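Local coordinates for YqgE/AlgH family protein (Corynebacterium diphtheriae NCTC 13129, PDB 2GS5), which is of unknown function and belongs to the YqgE/AlgH (UPF0301) family, at residues G18-A23 with A158-S163; R34-I39 with V171-D176; P65-C70 with E123-L128; C70-Q75 with G131-A136; V89-T94 with T107-R112. All blocks are in the same frame, centred on the assembly; numbering follows the deposited sequence.

Contact 1 of 5, residues G18-A23 with A158-S163; sequences GMVLVA and APALPS
M19 and V20 of strand 19-23 pair with P159 and A158 at the end of strand 155-159, as antiparallel neighbours in the mixed sheet. V20 and A158 form a hydrogen-bonded pair. V20 N donates to A158 O at 2.7 Å, a nearly straight bond (167°) that runs along the C=O axis. The return bond goes from A158 N to V20 O at 3.0 Å. M19 and P159 are the next, non-hydrogen-bonded pair, and their side chains diverge. Beyond them A160 N donates to G18 O at 3.1 Å, so the ladder continues for one bond past the strand. A water also donates to G18 O and to A160 O, which gives G18 O two donors where the segments separate. The other edge of strand 19-23 pairs with strand 36-42, so this strand lies inside the sheet. V20 places its two methyls differently. CG1, anti to the carbonyl carbon (chi1 -74°), rests 3.6 Å from A160 CB. CG2, between the backbone N and the carbonyl carbon, lies 3.2 Å from A158 O, with A158 CB at 4.2 Å on the face the two residues share. M19, modelled as selenomethionine, brings SE to 3.6 Å from P159 N. On the V20 side, V36 and L38 of the next strand continue the apolar layer, touching V20 and A160 respectively.

Contact 2 of 5, residues R34-I39 with V171-D176; sequences RSVILI and VDVWGD
R34, V36 and W174 join the start of strand 36-42 to the first turn of helix 173-179. The helix lies against one face of the mixed sheet. Its N-cap is D172, whose OD1 accepts from G175 N at 2.9 Å with the N-H from above the carboxylate plane. This capping bond is nearly straight (170°) and ties the side chain to the first turn. The other carboxylate oxygen, D172 OD2, is hydrogen-bonded to T190 OG1.

The aromatic part is a cation-pi and CH-pi contact of R34 over W174. R34 CD stands over the six-membered ring of W174, 3.6 Å from its centroid, in the CH-pi contact. The guanidinium follows over the same ring as the cation-pi partner, with CZ 4.5 Å from that centroid. Its plane is tilted 30° from the ring, so it leans over the indole rather than lying flat on it. The bend at chi2 (-58°) puts CD above the ring. R34 NH1 is bound to P25 O, which also holds the guanidinium in place. W174 NE1 points elsewhere, to A23 O of strand 19-23, and this bond fixes the turn of the indole.

The apolar part is smaller. V36 CG2 packs against V173 CG1 at 4.0 Å and lies close to the W174 backbone, 3.5 Å from CA. V22 of strand 19-23 and T190 also touch the indole.

At the edge of the ring, near its plane, S35 O faces W174 CD1 at 3.4 Å.

Contact 3 of 5, residues P65-C70 with E123-L128; sequences PEWVPC and EEIKPL
W67 and C70 face I125 and K126, with no hydrogen bond between the two segments. The W67 indole presents its rim, not its face. I125 CG1 lies near the ring plane, 3.8 Å from W67 CH2, and I125 CB and CG2 sit by CZ3. C70 SG lies against the backbone of K126, 3.7 Å from its CA, and touches its CB at a similar distance. K126 then folds over P69. A bend at chi2 (85°) turns CD toward the carbonyl, and K126 CE ends 3.3 Å from P69 O.

The next shell fixes these groups. W67 NE1 is hydrogen-bonded to L118 O, which sets the rotation of the indole, and P122 and V116 pack on it. V116 also touches I125. On the first segment, V68 N to P65 O and C70 N to W67 O are 3-10 bonds, and they place W67 and C70 on the side facing I125 and K126. L128 N bonds I125 O at 2.8 Å just beyond I125.

The contact therefore joins two short pieces, a 3-10 stretch in the loop before strand 76-79, and helix 122-125 with the residues after it, which lead into strand 129-141 of the mixed sheet.

Contact 4 of 5, residues C70-Q75 with G131-A136; sequences CVTKPQ and GMRLFA
V71 and T72 fit against M132 and G131 at the start of strand 129-141, where the loop 70-75, extended from V71 onward, meets the strand. The two chains run 72° apart, so they touch by fitting shapes and by two bonds rather than as paired strands. The main bump is the M132 side chain, modelled as selenomethionine. It is bent at chi3 (90°), and its CE reaches V71 CG2 at 3.4 Å, tighter than usual carbon contact. C70 CB lies 3.8 Å from the same CE, so C70 and V71 form the hollow that takes this methyl. V71 CG2 also meets L134 CD1 at 3.9 Å, the two side chains crossing at about a right angle.

The second bump is the T72 side chain. It can come close because G131 has no side chain: T72 OG1 lies 3.2 Å from G131 CA. M132 N donates to T72 OG1 at 3.0 Å, and T72 N donates to M132 O at 2.9 Å. The M132 backbone is thus held by both the backbone and the hydroxyl of T72.

R133 lies beside the loop at its other end. One water donates to T72 O and to P74 O and accepts from R133 NE at 2.9 Å, so it bridges the two loop carbonyls to the R133 guanidinium. P74 follows a cis peptide bond, and its CD packs beside R133 NH2. That NH2 is bonded to A167 O.

V165 of helix 162-166 packs on R133, and T166 on T72. Strand 87-94 pairs with strand 129-141 on one side and strand 76-79 on the other.

Contact 5 of 5, residues V89-T94 with T107-R112; sequences VGVGVT and TRLANR
T94, at the end of strand 87-94, meets R112, just before strand 113-116, in a backbone and side-chain polar contact. T94 N donates to R112 O at 2.8 Å. This bond continues the antiparallel ladder in which G90 pairs with V116 and G92 with V114. R112 O is approached a second time, by V93 CA at 3.4 Å in a CA-H...O contact. The R112 side chain is extended from CG to NE and crosses T94 at about a right angle. Its NH1 has three weak hydrogen bonds, to T94 O at 3.1 Å, to T94 OG1 and to A95 O. T94 OG1 sits between its backbone N and carbonyl carbon (chi1 60°), and this brings it within 3.4 Å of R112 CB. In the sheet, strand 113-116 lies between strands 87-94 and 106-110. V91 and L109 are therefore on strands that are not direct neighbours, with CA atoms 9.2 Å apart. Their side chains approach to 4.4 Å, V91 CG1 to L109 CD1, and L38 of strand 36-42 packs on both. V93 CG1 lies 4.1 Å from R112 CB. P162 and T166 of helix 162-166 also touch V93.

From the N terminus, 18-23 opens contact 1 and 34-39 opens contact 2. Segments 65-70 and 70-75 then open contacts 3 and 4, which share C70. Contact 5 closes first, at 107-112, and is nested inside all four others. Contact 3 closes next at 123-128 and contact 4 at 131-136, so these two cross. Contacts 1 and 2 close last, at 158-163 and 171-176. They also cross, and contacts 3 and 4 lie inside both. Contact 1 pairs strands 19-23 and 155-159; contact 2 sets helix 173-179 on strand 36-42. Contact 3 joins the loop to helix 122-125, contact 4 joins it to strand 129-141, and contact 5 links strand 87-94 to the 106-112 region.

Contact 1 of 5, residues G18-A23 with A158-S163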
# COMPACT_ATOMS: atom_id res chain seq x y z
N GLY A 18 1.16 -3.59 6.97
CA GLY A 18 -0.27 -3.34 6.96
C GLY A 18 -0.64 -1.90 7.30
O GLY A 18 -1.81 -1.53 7.17
N MSE A 19 0.33 -1.10 7.74
CA MSE A 19 0.16 0.34 7.85
C MSE A 19 0.47 0.99 6.53
O MSE A 19 1.25 0.45 5.76
CB MSE A 19 1.11 0.93 8.90
CG MSE A 19 0.86 0.44 10.30
SE MSE A 19 -0.83 1.10 11.07
CE MSE A 19 -0.39 2.97 11.29
N VAL A 20 -0.14 2.14 6.29
CA VAL A 20 0.24 3.00 5.18
C VAL A 20 0.95 4.25 5.68
O VAL A 20 0.67 4.75 6.77
CB VAL A 20 -0.95 3.42 4.29
CG1 VAL A 20 -1.40 2.24 3.44
CG2 VAL A 20 -2.10 3.95 5.12
N LEU A 21 1.91 4.70 4.88
CA LEU A 21 2.62 5.94 5.06
C LEU A 21 1.97 6.94 4.13
O LEU A 21 2.03 6.78 2.90
CB LEU A 21 4.09 5.79 4.70
CG LEU A 21 4.87 4.73 5.48
CD1 LEU A 21 6.26 4.48 4.88
CD2 LEU A 21 4.95 5.13 6.94
N VAL A 22 1.32 7.96 4.70
CA VAL A 22 0.59 8.94 3.91
C VAL A 22 1.48 10.15 3.71
O VAL A 22 1.91 10.76 4.69
CB VAL A 22 -0.70 9.36 4.62
CG1 VAL A 22 -1.48 10.34 3.74
CG2 VAL A 22 -1.54 8.14 4.99
N ALA A 23 1.79 10.48 2.46
CA ALA A 23 2.69 11.61 2.16
C ALA A 23 2.14 12.94 2.70
O ALA A 23 0.95 13.25 2.56
CB ALA A 23 2.93 11.73 0.66
N ALA A 158 -0.88 5.36 9.23
CA ALA A 158 -2.29 5.02 9.46
C ALA A 158 -2.57 3.58 9.06
O ALA A 158 -1.90 3.03 8.20
CB ALA A 158 -3.20 5.94 8.66
N PRO A 159 -3.57 2.96 9.69
CA PRO A 159 -3.94 1.62 9.23
C PRO A 159 -4.48 1.62 7.80
O PRO A 159 -5.27 2.49 7.43
CB PRO A 159 -5.00 1.16 10.22
CG PRO A 159 -5.38 2.35 11.01
CD PRO A 159 -4.36 3.41 10.85
N ALA A 160 -4.02 0.67 6.99
CA ALA A 160 -4.56 0.46 5.65
C ALA A 160 -5.88 -0.30 5.76
O ALA A 160 -6.07 -1.08 6.70
CB ALA A 160 -3.57 -0.33 4.79
N LEU A 161 -6.78 -0.04 4.81
CA LEU A 161 -8.00 -0.83 4.65
C LEU A 161 -7.96 -1.60 3.33
O LEU A 161 -7.29 -1.20 2.39
CB LEU A 161 -9.24 0.05 4.65
CG LEU A 161 -9.58 0.79 5.94
CD1 LEU A 161 -10.84 1.62 5.74
CD2 LEU A 161 -9.73 -0.16 7.13
N PRO A 162 -8.72 -2.70 3.25
CA PRO A 162 -8.88 -3.43 1.99
C PRO A 162 -9.19 -2.52 0.81
O PRO A 162 -8.63 -2.71 -0.27
CB PRO A 162 -10.05 -4.36 2.29
CG PRO A 162 -9.89 -4.67 3.72
CD PRO A 162 -9.46 -3.36 4.34
N SER A 163 -10.05 -1.51 1.00
CA SER A 163 -10.46 -0.62 -0.09
C SER A 163 -9.31 0.25 -0.64
O SER A 163 -9.41 0.79 -1.74
CB SER A 163 -11.64 0.26 0.33
OG SER A 163 -11.33 1.03 1.48
O HOH W 1 -4.15 -2.35 8.37

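Contact 2 of 5, residues R34-I39 with V171-D176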
# COMPACT_ATOMS: atom_id res chain seq x y z
N ARG A 34 2.05 12.85 -2.84
CA ARG A 34 0.70 12.33 -2.63
C ARG A 34 0.64 10.80 -2.70
O ARG A 34 -0.35 10.23 -3.14
CB ARG A 34 -0.28 12.98 -3.61
CG ARG A 34 -0.29 14.52 -3.53
CD ARG A 34 -0.64 15.06 -2.13
NE ARG A 34 -0.28 16.47 -1.96
CZ ARG A 34 -1.13 17.49 -2.06
NH1 ARG A 34 -0.68 18.73 -1.87
NH2 ARG A 34 -2.41 17.29 -2.33
N SER A 35 1.70 10.16 -2.24
CA SER A 35 1.74 8.71 -2.17
C SER A 35 1.07 8.20 -0.90
O SER A 35 0.93 8.91 0.10
CB SER A 35 3.17 8.20 -2.28
OG SER A 35 4.01 8.71 -1.26
N VAL A 36 0.66 6.94 -0.97
CA VAL A 36 0.13 6.19 0.16
C VAL A 36 0.84 4.85 0.13
O VAL A 36 0.48 3.98 -0.66
CB VAL A 36 -1.39 5.97 0.05
CG1 VAL A 36 -1.90 5.12 1.21
CG2 VAL A 36 -2.12 7.31 -0.02
N ILE A 37 1.88 4.71 0.95
CA ILE A 37 2.77 3.57 0.81
C ILE A 37 2.45 2.50 1.83
O ILE A 37 2.64 2.70 3.02
CB ILE A 37 4.25 4.00 0.89
CG1 ILE A 37 4.54 5.00 -0.24
CG2 ILE A 37 5.18 2.77 0.78
CD1 ILE A 37 5.87 5.65 -0.15
N LEU A 38 1.93 1.38 1.35
CA LEU A 38 1.64 0.22 2.19
C LEU A 38 2.94 -0.47 2.57
O LEU A 38 3.68 -0.93 1.71
CB LEU A 38 0.75 -0.76 1.44
CG LEU A 38 0.41 -2.07 2.14
CD1 LEU A 38 -0.45 -1.82 3.37
CD2 LEU A 38 -0.29 -3.02 1.17
N ILE A 39 3.19 -0.56 3.87
CA ILE A 39 4.36 -1.28 4.38
C ILE A 39 4.12 -2.78 4.24
O ILE A 39 3.14 -3.31 4.76
CB ILE A 39 4.67 -0.90 5.85
CG1 ILE A 39 4.99 0.60 5.94
CG2 ILE A 39 5.81 -1.76 6.42
CD1 ILE A 39 5.10 1.11 7.36
N VAL A 171 -10.54 6.76 -8.19
CA VAL A 171 -10.40 7.18 -6.79
C VAL A 171 -9.13 7.98 -6.56
O VAL A 171 -8.10 7.73 -7.20
CB VAL A 171 -10.41 5.93 -5.85
CG1 VAL A 171 -9.77 6.22 -4.49
CG2 VAL A 171 -11.84 5.41 -5.69
N ASP A 172 -9.22 8.95 -5.65
CA ASP A 172 -8.05 9.67 -5.16
C ASP A 172 -7.65 8.93 -3.88
O ASP A 172 -8.22 9.15 -2.82
CB ASP A 172 -8.41 11.14 -4.88
CG ASP A 172 -7.23 11.97 -4.42
OD1 ASP A 172 -6.23 11.39 -3.95
OD2 ASP A 172 -7.29 13.21 -4.53
N VAL A 173 -6.69 8.02 -3.99
CA VAL A 173 -6.37 7.14 -2.87
C VAL A 173 -5.85 7.95 -1.68
O VAL A 173 -6.26 7.74 -0.53
CB VAL A 173 -5.37 6.04 -3.26
CG1 VAL A 173 -4.94 5.26 -2.03
CG2 VAL A 173 -5.97 5.12 -4.30
N TRP A 174 -4.97 8.90 -1.98
CA TRP A 174 -4.41 9.79 -0.95
C TRP A 174 -5.51 10.59 -0.25
O TRP A 174 -5.58 10.62 0.97
CB TRP A 174 -3.36 10.71 -1.57
CG TRP A 174 -2.66 11.59 -0.60
CD1 TRP A 174 -1.51 11.30 0.09
CD2 TRP A 174 -3.03 12.92 -0.23
NE1 TRP A 174 -1.16 12.37 0.88
CE2 TRP A 174 -2.07 13.38 0.71
CE3 TRP A 174 -4.08 13.77 -0.60
CZ2 TRP A 174 -2.14 14.64 1.29
CZ3 TRP A 174 -4.14 15.03 -0.02
CH2 TRP A 174 -3.18 15.46 0.91
N GLY A 175 -6.40 11.20 -1.04
CA GLY A 175 -7.53 11.92 -0.48
C GLY A 175 -8.43 11.07 0.40
O GLY A 175 -8.84 11.50 1.48
N ASP A 176 -8.74 9.86 -0.06
CA ASP A 176 -9.62 8.97 0.69
C ASP A 176 -8.99 8.57 2.02
O ASP A 176 -9.65 8.54 3.05
CB ASP A 176 -9.96 7.71 -0.11
CG ASP A 176 -10.86 7.99 -1.31
OD1 ASP A 176 -11.26 9.15 -1.54
OD2 ASP A 176 -11.19 7.01 -2.02

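Contact 3 of 5, residues P65-C70 with E123-L128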
# COMPACT_ATOMS: atom_id res chain seq x y z
N PRO A 65 -0.18 -12.74 -17.58
CA PRO A 65 -1.59 -12.93 -17.92
C PRO A 65 -2.31 -13.98 -17.06
O PRO A 65 -3.51 -13.88 -16.87
CB PRO A 65 -1.55 -13.36 -19.39
CG PRO A 65 -0.16 -13.82 -19.62
CD PRO A 65 0.70 -13.02 -18.73
N GLU A 66 -1.57 -14.96 -16.56
CA GLU A 66 -2.13 -16.02 -15.74
C GLU A 66 -2.82 -15.50 -14.48
O GLU A 66 -3.71 -16.16 -13.96
CB GLU A 66 -1.05 -17.05 -15.34
CG GLU A 66 0.10 -16.51 -14.48
CD GLU A 66 1.30 -16.02 -15.27
OE1 GLU A 66 1.14 -15.54 -16.42
OE2 GLU A 66 2.43 -16.10 -14.72
N TRP A 67 -2.39 -14.34 -14.00
CA TRP A 67 -2.93 -13.76 -12.77
C TRP A 67 -4.16 -12.89 -12.98
O TRP A 67 -4.84 -12.54 -12.02
CB TRP A 67 -1.84 -12.97 -12.03
CG TRP A 67 -0.98 -13.91 -11.24
CD1 TRP A 67 0.26 -14.35 -11.55
CD2 TRP A 67 -1.35 -14.56 -10.02
NE1 TRP A 67 0.70 -15.24 -10.59
CE2 TRP A 67 -0.27 -15.39 -9.64
CE3 TRP A 67 -2.49 -14.51 -9.21
CZ2 TRP A 67 -0.31 -16.16 -8.48
CZ3 TRP A 67 -2.52 -15.28 -8.06
CH2 TRP A 67 -1.43 -16.09 -7.71
N VAL A 68 -4.47 -12.56 -14.23
CA VAL A 68 -5.56 -11.62 -14.51
C VAL A 68 -6.90 -11.95 -13.84
O VAL A 68 -7.54 -11.06 -13.29
CB VAL A 68 -5.74 -11.39 -16.04
CG1 VAL A 68 -6.99 -10.56 -16.32
CG2 VAL A 68 -4.52 -10.69 -16.59
N PRO A 69 -7.34 -13.23 -13.86
CA PRO A 69 -8.59 -13.59 -13.17
C PRO A 69 -8.69 -13.24 -11.68
O PRO A 69 -9.79 -13.10 -11.16
CB PRO A 69 -8.68 -15.11 -13.37
CG PRO A 69 -7.89 -15.37 -14.59
CD PRO A 69 -6.76 -14.39 -14.57
N CYS A 70 -7.55 -13.09 -11.01
CA CYS A 70 -7.52 -12.76 -9.58
C CYS A 70 -7.44 -11.26 -9.32
O CYS A 70 -7.60 -10.83 -8.18
CB CYS A 70 -6.30 -13.39 -8.91
SG CYS A 70 -6.34 -15.16 -8.74
N GLU A 123 -5.24 -20.47 -9.73
CA GLU A 123 -6.47 -21.20 -9.40
C GLU A 123 -6.55 -21.60 -7.93
O GLU A 123 -7.66 -21.73 -7.39
CB GLU A 123 -6.62 -22.41 -10.32
CG GLU A 123 -6.85 -22.01 -11.78
CD GLU A 123 -7.22 -23.18 -12.68
OE1 GLU A 123 -8.41 -23.58 -12.69
OE2 GLU A 123 -6.33 -23.69 -13.39
N GLU A 124 -5.40 -21.79 -7.27
CA GLU A 124 -5.35 -22.00 -5.81
C GLU A 124 -5.78 -20.73 -5.09
O GLU A 124 -6.58 -20.76 -4.15
CB GLU A 124 -3.91 -22.33 -5.34
CG GLU A 124 -3.81 -22.67 -3.82
CD GLU A 124 -2.51 -22.21 -3.13
OE1 GLU A 124 -2.50 -22.24 -1.87
OE2 GLU A 124 -1.51 -21.83 -3.78
N ILE A 125 -5.23 -19.61 -5.54
CA ILE A 125 -5.35 -18.35 -4.83
C ILE A 125 -6.72 -17.70 -5.05
O ILE A 125 -7.25 -17.08 -4.13
CB ILE A 125 -4.20 -17.41 -5.23
CG1 ILE A 125 -2.86 -17.99 -4.76
CG2 ILE A 125 -4.41 -16.01 -4.65
CD1 ILE A 125 -2.78 -18.30 -3.25
N LYS A 126 -7.29 -17.86 -6.24
CA LYS A 126 -8.56 -17.20 -6.60
C LYS A 126 -9.65 -17.28 -5.52
O LYS A 126 -10.16 -16.25 -5.10
CB LYS A 126 -9.07 -17.69 -7.97
CG LYS A 126 -10.44 -17.12 -8.40
CD LYS A 126 -10.34 -15.79 -9.08
CE LYS A 126 -11.68 -15.32 -9.63
NZ LYS A 126 -12.74 -15.11 -8.58
N PRO A 127 -10.00 -18.50 -5.04
CA PRO A 127 -11.04 -18.61 -4.00
C PRO A 127 -10.66 -18.02 -2.64
O PRO A 127 -11.53 -17.79 -1.80
CB PRO A 127 -11.25 -20.12 -3.86
CG PRO A 127 -10.06 -20.75 -4.41
CD PRO A 127 -9.53 -19.83 -5.47
N LEU A 128 -9.36 -17.78 -2.44
CA LEU A 128 -8.84 -17.36 -1.13
C LEU A 128 -8.70 -15.86 -0.99
O LEU A 128 -8.39 -15.38 0.11
CB LEU A 128 -7.48 -18.00 -0.87
CG LEU A 128 -7.40 -19.51 -1.05
CD1 LEU A 128 -5.99 -20.05 -0.72
CD2 LEU A 128 -8.44 -20.25 -0.20

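Contact 4 of 5, residues C70-Q75 with G131-A136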
# COMPACT_ATOMS: atom_id res chain seq x y z
N CYS A 70 -7.55 -13.09 -11.01
CA CYS A 70 -7.52 -12.76 -9.58
C CYS A 70 -7.44 -11.26 -9.32
O CYS A 70 -7.60 -10.83 -8.18
CB CYS A 70 -6.30 -13.39 -8.91
SG CYS A 70 -6.34 -15.16 -8.74
N VAL A 71 -7.18 -10.48 -10.36
CA VAL A 71 -6.86 -9.06 -10.17
C VAL A 71 -8.10 -8.19 -10.23
O VAL A 71 -8.90 -8.27 -11.17
CB VAL A 71 -5.83 -8.57 -11.21
CG1 VAL A 71 -5.57 -7.07 -11.06
CG2 VAL A 71 -4.52 -9.34 -11.07
N THR A 72 -8.25 -7.35 -9.21
CA THR A 72 -9.34 -6.39 -9.15
C THR A 72 -9.20 -5.33 -10.23
O THR A 72 -8.09 -4.88 -10.53
CB THR A 72 -9.33 -5.71 -7.77
OG1 THR A 72 -9.39 -6.71 -6.75
CG2 THR A 72 -10.47 -4.71 -7.63
N LYS A 73 -10.30 -4.93 -10.85
CA LYS A 73 -10.25 -3.85 -11.83
C LYS A 73 -9.84 -2.53 -11.16
O LYS A 73 -10.20 -2.28 -10.01
CB LYS A 73 -11.61 -3.67 -12.52
CG LYS A 73 -11.94 -4.80 -13.49
CD LYS A 73 -13.26 -4.58 -14.24
CE LYS A 73 -14.49 -4.95 -13.43
NZ LYS A 73 -15.68 -5.13 -14.32
N PRO A 74 -9.07 -1.69 -11.88
CA PRO A 74 -8.53 -1.93 -13.21
C PRO A 74 -7.31 -2.86 -13.19
O PRO A 74 -6.43 -2.74 -12.33
CB PRO A 74 -8.13 -0.53 -13.69
CG PRO A 74 -7.90 0.24 -12.47
CD PRO A 74 -8.69 -0.37 -11.36
N GLN A 75 -7.29 -3.79 -14.15
CA GLN A 75 -6.29 -4.85 -14.17
C GLN A 75 -5.01 -4.35 -14.85
O GLN A 75 -4.58 -4.85 -15.88
CB GLN A 75 -6.86 -6.10 -14.84
CG GLN A 75 -8.10 -6.60 -14.13
CD GLN A 75 -8.77 -7.77 -14.81
OE1 GLN A 75 -8.95 -7.77 -16.04
NE2 GLN A 75 -9.16 -8.77 -14.03
N GLY A 131 -9.99 -9.75 -3.43
CA GLY A 131 -9.40 -8.75 -4.30
C GLY A 131 -7.90 -8.86 -4.31
O GLY A 131 -7.32 -9.48 -3.42
N MSE A 132 -7.27 -8.29 -5.32
CA MSE A 132 -5.82 -8.31 -5.44
C MSE A 132 -5.35 -7.23 -6.41
O MSE A 132 -6.04 -6.91 -7.37
CB MSE A 132 -5.36 -9.69 -5.93
CG MSE A 132 -3.87 -9.90 -5.90
SE MSE A 132 -3.49 -11.67 -6.62
CE MSE A 132 -3.31 -11.11 -8.48
N ARG A 133 -4.17 -6.68 -6.16
CA ARG A 133 -3.58 -5.66 -7.02
C ARG A 133 -2.10 -5.95 -7.16
O ARG A 133 -1.46 -6.44 -6.21
CB ARG A 133 -3.80 -4.28 -6.40
CG ARG A 133 -3.34 -3.11 -7.26
CD ARG A 133 -4.21 -1.88 -7.06
NE ARG A 133 -5.52 -2.07 -7.68
CZ ARG A 133 -6.57 -1.28 -7.50
NH1 ARG A 133 -6.48 -0.24 -6.69
NH2 ARG A 133 -7.71 -1.56 -8.12
N LEU A 134 -1.56 -5.66 -8.34
CA LEU A 134 -0.15 -5.93 -8.65
C LEU A 134 0.62 -4.63 -8.76
O LEU A 134 0.16 -3.67 -9.37
CB LEU A 134 -0.04 -6.72 -9.96
CG LEU A 134 -0.62 -8.13 -9.89
CD1 LEU A 134 -0.67 -8.77 -11.26
CD2 LEU A 134 0.20 -9.00 -8.95
N PHE A 135 1.82 -4.63 -8.17
CA PHE A 135 2.65 -3.44 -8.10
C PHE A 135 4.02 -3.68 -8.68
O PHE A 135 4.70 -4.62 -8.31
CB PHE A 135 2.80 -3.00 -6.64
CG PHE A 135 1.49 -2.73 -5.98
CD1 PHE A 135 0.94 -1.46 -5.96
CD2 PHE A 135 0.77 -3.79 -5.42
CE1 PHE A 135 -0.29 -1.22 -5.39
CE2 PHE A 135 -0.46 -3.55 -4.83
CZ PHE A 135 -0.99 -2.28 -4.81
N ALA A 136 4.41 -2.80 -9.60
CA ALA A 136 5.73 -2.84 -10.22
C ALA A 136 6.63 -1.87 -9.47
O ALA A 136 6.32 -0.68 -9.37
CB ALA A 136 5.64 -2.44 -11.70
O HOH W 2 -5.78 -3.89 -9.91

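Contact 5 of 5, residues V89-T94 with T107-R112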
# COMPACT_ATOMS: atom_id res chain seq x y z
N VAL A 89 5.00 -7.25 -7.16
CA VAL A 89 4.47 -7.69 -5.86
C VAL A 89 2.95 -7.81 -6.01
O VAL A 89 2.33 -6.96 -6.63
CB VAL A 89 4.72 -6.59 -4.74
CG1 VAL A 89 3.95 -6.89 -3.44
CG2 VAL A 89 6.19 -6.44 -4.46
N GLY A 90 2.35 -8.85 -5.43
CA GLY A 90 0.88 -8.94 -5.34
C GLY A 90 0.43 -8.70 -3.91
O GLY A 90 0.96 -9.32 -2.99
N VAL A 91 -0.53 -7.79 -3.74
CA VAL A 91 -1.17 -7.57 -2.46
C VAL A 91 -2.64 -7.98 -2.59
O VAL A 91 -3.35 -7.50 -3.48
CB VAL A 91 -1.07 -6.11 -1.99
CG1 VAL A 91 -1.71 -5.96 -0.62
CG2 VAL A 91 0.39 -5.67 -1.92
N GLY A 92 -3.09 -8.88 -1.72
CA GLY A 92 -4.46 -9.36 -1.74
C GLY A 92 -5.23 -9.00 -0.49
O GLY A 92 -4.66 -8.59 0.52
N VAL A 93 -6.54 -9.16 -0.59
CA VAL A 93 -7.46 -9.10 0.53
C VAL A 93 -8.02 -10.51 0.70
O VAL A 93 -8.60 -11.06 -0.24
CB VAL A 93 -8.60 -8.09 0.24
CG1 VAL A 93 -9.62 -8.06 1.39
CG2 VAL A 93 -8.03 -6.69 -0.07
N THR A 94 -7.81 -11.12 1.86
CA THR A 94 -8.26 -12.50 2.06
C THR A 94 -9.79 -12.60 2.02
O THR A 94 -10.50 -11.71 2.48
CB THR A 94 -7.76 -13.10 3.39
OG1 THR A 94 -8.24 -12.32 4.49
CG2 THR A 94 -6.23 -13.16 3.44
N THR A 107 1.11 -14.29 2.78
CA THR A 107 1.81 -13.74 3.93
C THR A 107 0.97 -12.62 4.51
O THR A 107 0.72 -11.62 3.83
CB THR A 107 3.19 -13.18 3.51
OG1 THR A 107 4.00 -14.24 3.02
CG2 THR A 107 3.88 -12.50 4.70
N ARG A 108 0.53 -12.80 5.75
CA ARG A 108 -0.26 -11.79 6.44
C ARG A 108 0.55 -10.52 6.63
O ARG A 108 1.69 -10.57 7.08
CB ARG A 108 -0.70 -12.33 7.81
CG ARG A 108 -1.45 -11.33 8.69
CD ARG A 108 -1.73 -11.93 10.07
NE ARG A 108 -1.85 -10.90 11.11
CZ ARG A 108 -0.82 -10.22 11.62
NH1 ARG A 108 -1.04 -9.30 12.56
NH2 ARG A 108 0.42 -10.43 11.20
N LEU A 109 -0.05 -9.39 6.29
CA LEU A 109 0.50 -8.09 6.62
C LEU A 109 -0.18 -7.65 7.91
O LEU A 109 0.42 -7.69 8.98
CB LEU A 109 0.27 -7.11 5.47
CG LEU A 109 1.00 -7.50 4.17
CD1 LEU A 109 0.65 -6.51 3.08
CD2 LEU A 109 2.52 -7.57 4.36
N ALA A 110 -1.46 -7.29 7.81
CA ALA A 110 -2.30 -7.04 8.98
C ALA A 110 -3.74 -7.25 8.54
O ALA A 110 -4.08 -7.04 7.38
CB ALA A 110 -2.09 -5.61 9.50
N ASN A 111 -4.58 -7.68 9.48
CA ASN A 111 -6.00 -7.89 9.21
C ASN A 111 -6.17 -8.81 7.99
O ASN A 111 -5.65 -9.91 8.01
CB ASN A 111 -6.70 -6.54 9.07
CG ASN A 111 -6.54 -5.67 10.31
OD1 ASN A 111 -6.67 -6.15 11.44
ND2 ASN A 111 -6.25 -4.38 10.11
N ARG A 112 -6.88 -8.37 6.95
CA ARG A 112 -7.12 -9.21 5.76
C ARG A 112 -6.11 -8.98 4.64
O ARG A 112 -6.19 -9.62 3.59
CB ARG A 112 -8.54 -9.00 5.23
CG ARG A 112 -9.61 -9.57 6.12
CD ARG A 112 -10.96 -9.59 5.45
NE ARG A 112 -11.91 -10.38 6.23
CZ ARG A 112 -12.01 -11.71 6.19
NH1 ARG A 112 -11.25 -12.42 5.39
NH2 ARG A 112 -12.88 -12.34 6.96